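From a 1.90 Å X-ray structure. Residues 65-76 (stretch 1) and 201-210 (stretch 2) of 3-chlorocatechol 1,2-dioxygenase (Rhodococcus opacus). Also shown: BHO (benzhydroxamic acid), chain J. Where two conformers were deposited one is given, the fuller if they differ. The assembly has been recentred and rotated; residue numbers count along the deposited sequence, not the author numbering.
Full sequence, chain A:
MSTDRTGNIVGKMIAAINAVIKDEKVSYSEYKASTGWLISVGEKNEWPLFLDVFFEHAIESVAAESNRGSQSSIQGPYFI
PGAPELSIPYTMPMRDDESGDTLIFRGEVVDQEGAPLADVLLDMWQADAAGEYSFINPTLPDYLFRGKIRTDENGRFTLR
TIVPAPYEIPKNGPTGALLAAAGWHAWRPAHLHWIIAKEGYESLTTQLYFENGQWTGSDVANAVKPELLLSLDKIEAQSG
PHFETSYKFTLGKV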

# COMPACT_ATOMS: atom_id res chain seq x y z
N GLU A 65 6.59 -22.85 9.23
CA GLU A 65 6.57 -24.25 8.77
C GLU A 65 7.96 -24.94 8.70
O GLU A 65 8.03 -26.17 8.79
N SER A 66 9.02 -24.15 8.60
CA SER A 66 10.39 -24.65 8.58
C SER A 66 11.13 -24.58 9.93
O SER A 66 12.34 -24.75 9.95
N ASN A 67 10.42 -24.26 11.01
CA ASN A 67 11.06 -24.12 12.34
C ASN A 67 11.77 -25.41 12.75
O ASN A 67 11.19 -26.49 12.56
N ARG A 68 12.96 -25.30 13.32
CA ARG A 68 13.64 -26.47 13.91
C ARG A 68 13.58 -26.43 15.42
O ARG A 68 14.10 -27.34 16.11
N GLY A 69 12.96 -25.39 15.96
CA GLY A 69 12.87 -25.28 17.40
C GLY A 69 11.46 -24.99 17.88
O GLY A 69 10.49 -25.38 17.23
N SER A 70 11.36 -24.30 19.00
CA SER A 70 10.03 -24.06 19.60
C SER A 70 9.25 -22.95 18.86
O SER A 70 9.77 -22.34 17.91
N GLN A 71 8.00 -22.71 19.29
CA GLN A 71 7.09 -21.89 18.53
C GLN A 71 7.59 -20.45 18.36
O GLN A 71 8.13 -19.87 19.29
N SER A 72 7.38 -19.89 17.17
CA SER A 72 7.93 -18.57 16.82
C SER A 72 6.76 -17.61 16.66
O SER A 72 5.62 -18.06 16.59
N SER A 73 7.06 -16.30 16.53
CA SER A 73 6.01 -15.33 16.22
C SER A 73 6.55 -14.11 15.48
O SER A 73 7.76 -14.04 15.21
N ILE A 74 5.68 -13.15 15.14
CA ILE A 74 6.15 -11.96 14.43
C ILE A 74 7.14 -11.20 15.29
O ILE A 74 7.09 -11.26 16.52
N GLN A 75 8.02 -10.44 14.63
CA GLN A 75 8.89 -9.51 15.36
C GLN A 75 8.13 -8.21 15.73
O GLN A 75 8.34 -7.63 16.80
N GLY A 76 7.29 -7.74 14.81
CA GLY A 76 6.68 -6.41 14.96
C GLY A 76 7.72 -5.31 14.69
O GLY A 76 8.90 -5.58 14.38
N TYR A 201 23.14 -22.46 15.75
CA TYR A 201 21.72 -22.72 15.85
C TYR A 201 20.95 -21.71 15.07
O TYR A 201 21.40 -20.59 14.89
N GLU A 202 19.76 -22.11 14.63
CA GLU A 202 18.86 -21.19 13.97
C GLU A 202 18.23 -20.30 15.06
O GLU A 202 17.82 -20.82 16.11
N SER A 203 18.17 -19.01 14.78
CA SER A 203 17.69 -18.03 15.77
C SER A 203 16.20 -18.18 15.91
O SER A 203 15.57 -18.65 14.99
N LEU A 204 15.64 -17.76 17.05
CA LEU A 204 14.22 -17.86 17.22
C LEU A 204 13.73 -16.46 17.56
O LEU A 204 14.24 -15.84 18.47
N THR A 205 12.77 -15.96 16.81
CA THR A 205 11.98 -14.78 17.19
C THR A 205 10.61 -15.17 17.65
O THR A 205 9.88 -15.84 16.92
N THR A 206 10.20 -14.68 18.82
CA THR A 206 8.91 -15.11 19.31
C THR A 206 8.35 -14.09 20.32
O THR A 206 8.98 -13.07 20.59
N GLN A 207 7.16 -14.38 20.82
CA GLN A 207 6.47 -13.50 21.79
C GLN A 207 5.81 -14.41 22.78
O GLN A 207 5.34 -15.48 22.41
N LEU A 208 5.69 -13.96 24.03
CA LEU A 208 4.93 -14.77 25.00
C LEU A 208 3.83 -13.90 25.58
O LEU A 208 4.07 -12.75 25.85
N TYR A 209 2.64 -14.46 25.71
CA TYR A 209 1.42 -13.76 26.12
C TYR A 209 0.98 -14.32 27.47
O TYR A 209 1.56 -15.28 27.95
N PHE A 210 -0.02 -13.72 28.10
CA PHE A 210 -0.46 -14.11 29.47
C PHE A 210 -1.86 -14.70 29.35
O PHE A 210 -2.76 -14.02 28.84

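Three direct hydrogen bonds fasten the irregular stretch 65-76 to the strand of stretch 2, and each spends a backbone group on the irregular side. In the middle, Ser73 N donates to Thr205 O at 2.9 Å, nearly straight at 167°. On one flank Thr206, with chi1 t, donates from OG1 to Gln71 O at 2.9 Å; on the other Gln207, m at chi1 and t at chi2, extends its amide so that NE2 reaches Ile74 O at 3.1 Å and 177°. In two of the three bonds a carbonyl of the irregular chain is answered by a strand side chain; the third runs from backbone to backbone, Ser73 N to Thr205 O. Water 3 adds to the pattern, donating to both Ile74 O and Thr206 O.

At the exposed end the link is looser. Glu202 points toward stretch 1, chi1 m, but its OE2 lies over a face of the Arg68 guanidinium, 3.5 Å from NE. This salt bridge works by charge alone, since no N-H points at the oxygen. Glu202 OE1 instead accepts hydrogen bonds from waters 1 and 2, which connect it to Ser66 O and Arg68 N. Water 4 similarly joins Gln75 NE2 to Thr205 OG1.

Close van der Waals contacts, several of them carbon against polar atoms, lie around these links. Leu204, t then p, points toward the other stretch and forks: CD2 meets Ser70 OG at 3.4 Å, while CD1 meets Ser72 CB at 3.7 Å. Ser72 is held from its own side, its OG accepting from Asn67 ND2 at 2.9 Å. Thr205, chi1 m, lays CG2 3.8 Å from Gln75 CA. Ile74 points its CA-to-CB bond away, yet its p rotamer leaves CG1 3.3 Å from Gln207 NE2, and its CD1 lies 3.8 Å from C2 of benzhydroxamic acid. Gly76 CA sits equally near that C2; a CB here would clash with the ligand, and the positive phi also favours glycine.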

# COMPACT_ATOMS: atom_id res chain seq x y z
CB GLU A 65 5.82 -24.47 7.44
CG GLU A 65 4.73 -23.53 6.94
CD GLU A 65 4.36 -23.86 5.49
OE1 GLU A 65 4.51 -22.99 4.60
OE2 GLU A 65 3.94 -25.01 5.23
CB SER A 66 11.24 -23.85 7.57
OG SER A 66 10.80 -24.11 6.25
CB ASN A 67 9.99 -23.84 13.42
CG ASN A 67 9.57 -22.36 13.45
OD1 ASN A 67 10.11 -21.53 12.70
ND2 ASN A 67 8.58 -22.05 14.28
CB ARG A 68 15.08 -26.51 13.47
CG ARG A 68 15.24 -26.61 11.96
CD ARG A 68 16.65 -26.79 11.53
NE ARG A 68 16.76 -26.73 10.07
CZ ARG A 68 17.90 -26.84 9.39
NH1 ARG A 68 19.05 -27.03 10.02
NH2 ARG A 68 17.88 -26.76 8.07
CB SER A 70 10.17 -23.80 21.10
OG SER A 70 10.94 -22.62 21.37
CB GLN A 71 5.70 -21.89 19.17
CG GLN A 71 4.62 -21.15 18.31
CD GLN A 71 4.43 -21.72 16.89
OE1 GLN A 71 5.20 -21.43 15.98
NE2 GLN A 71 3.35 -22.51 16.70
CB SER A 72 8.68 -18.64 15.48
OG SER A 72 7.83 -19.26 14.53
CB SER A 73 5.26 -14.91 17.49
OG SER A 73 4.06 -14.21 17.10
CB ILE A 74 5.01 -11.02 13.97
CG1 ILE A 74 4.31 -10.36 15.18
CG2 ILE A 74 3.96 -11.78 13.09
CD1 ILE A 74 3.30 -9.29 14.77
CB GLN A 75 10.08 -9.12 14.47
CG GLN A 75 11.09 -8.22 15.22
CD GLN A 75 12.33 -7.93 14.44
OE1 GLN A 75 12.66 -6.75 14.22
NE2 GLN A 75 13.01 -8.97 13.99
CB TYR A 201 21.25 -22.69 17.33
CG TYR A 201 21.91 -23.80 18.09
CD1 TYR A 201 23.23 -23.66 18.56
CD2 TYR A 201 21.26 -25.00 18.27
CE1 TYR A 201 23.86 -24.70 19.22
CE2 TYR A 201 21.87 -26.04 18.94
CZ TYR A 201 23.18 -25.88 19.41
OH TYR A 201 23.78 -26.91 20.04
CB GLU A 202 17.78 -21.97 13.25
CG GLU A 202 18.35 -22.75 12.08
CD GLU A 202 17.31 -23.18 11.08
OE1 GLU A 202 16.13 -23.39 11.46
OE2 GLU A 202 17.71 -23.32 9.89
CB SER A 203 18.00 -16.64 15.24
OG SER A 203 19.39 -16.47 15.33
CB LEU A 204 13.90 -18.83 18.38
CG LEU A 204 12.47 -18.82 18.94
CD1 LEU A 204 11.45 -19.14 17.85
CD2 LEU A 204 12.35 -19.79 20.14
CB THR A 205 11.89 -13.84 15.99
OG1 THR A 205 13.21 -13.35 15.70
CG2 THR A 205 11.05 -12.53 16.36
CB THR A 206 9.03 -16.57 19.91
OG1 THR A 206 7.73 -17.14 20.13
CG2 THR A 206 9.76 -16.62 21.27
CB GLN A 207 5.35 -12.75 21.09
CG GLN A 207 5.84 -11.71 20.11
CD GLN A 207 4.78 -10.73 19.69
OE1 GLN A 207 3.90 -10.37 20.48
NE2 GLN A 207 4.87 -10.28 18.45
CB LEU A 208 5.87 -15.28 26.11
CG LEU A 208 6.98 -16.21 25.57
CD1 LEU A 208 8.03 -16.53 26.63
CD2 LEU A 208 6.37 -17.51 24.99
CB TYR A 209 0.33 -14.03 25.10
CG TYR A 209 0.73 -13.65 23.69
CD1 TYR A 209 1.26 -14.60 22.82
CD2 TYR A 209 0.55 -12.34 23.23
CE1 TYR A 209 1.64 -14.25 21.53
CE2 TYR A 209 0.93 -11.98 21.94
CZ TYR A 209 1.46 -12.94 21.10
OH TYR A 209 1.82 -12.60 19.82
CB PHE A 210 -0.39 -12.90 30.37
CG PHE A 210 0.99 -12.33 30.47
CD1 PHE A 210 1.40 -11.29 29.64
CD2 PHE A 210 1.92 -12.90 31.33
CE1 PHE A 210 2.68 -10.82 29.71
CE2 PHE A 210 3.21 -12.42 31.40
CZ PHE A 210 3.59 -11.38 30.58
C1 BHO J . 3.55 -4.98 17.44
C2 BHO J . 3.22 -5.87 16.31
C3 BHO J . 2.53 -5.33 15.22
C4 BHO J . 2.15 -3.98 15.24
C5 BHO J . 2.46 -3.16 16.31
C6 BHO J . 3.15 -3.65 17.42
C BHO J . 4.29 -5.56 18.60
O1 BHO J . 4.14 -6.72 18.81
N BHO J . 5.05 -4.90 19.45
O2 BHO J . 5.94 -4.10 19.11
O HOH W 1 14.05 -22.75 9.93
O HOH W 2 14.53 -23.13 13.36
O HOH W 3 8.92 -10.73 18.71
O HOH W 4 13.43 -11.49 13.85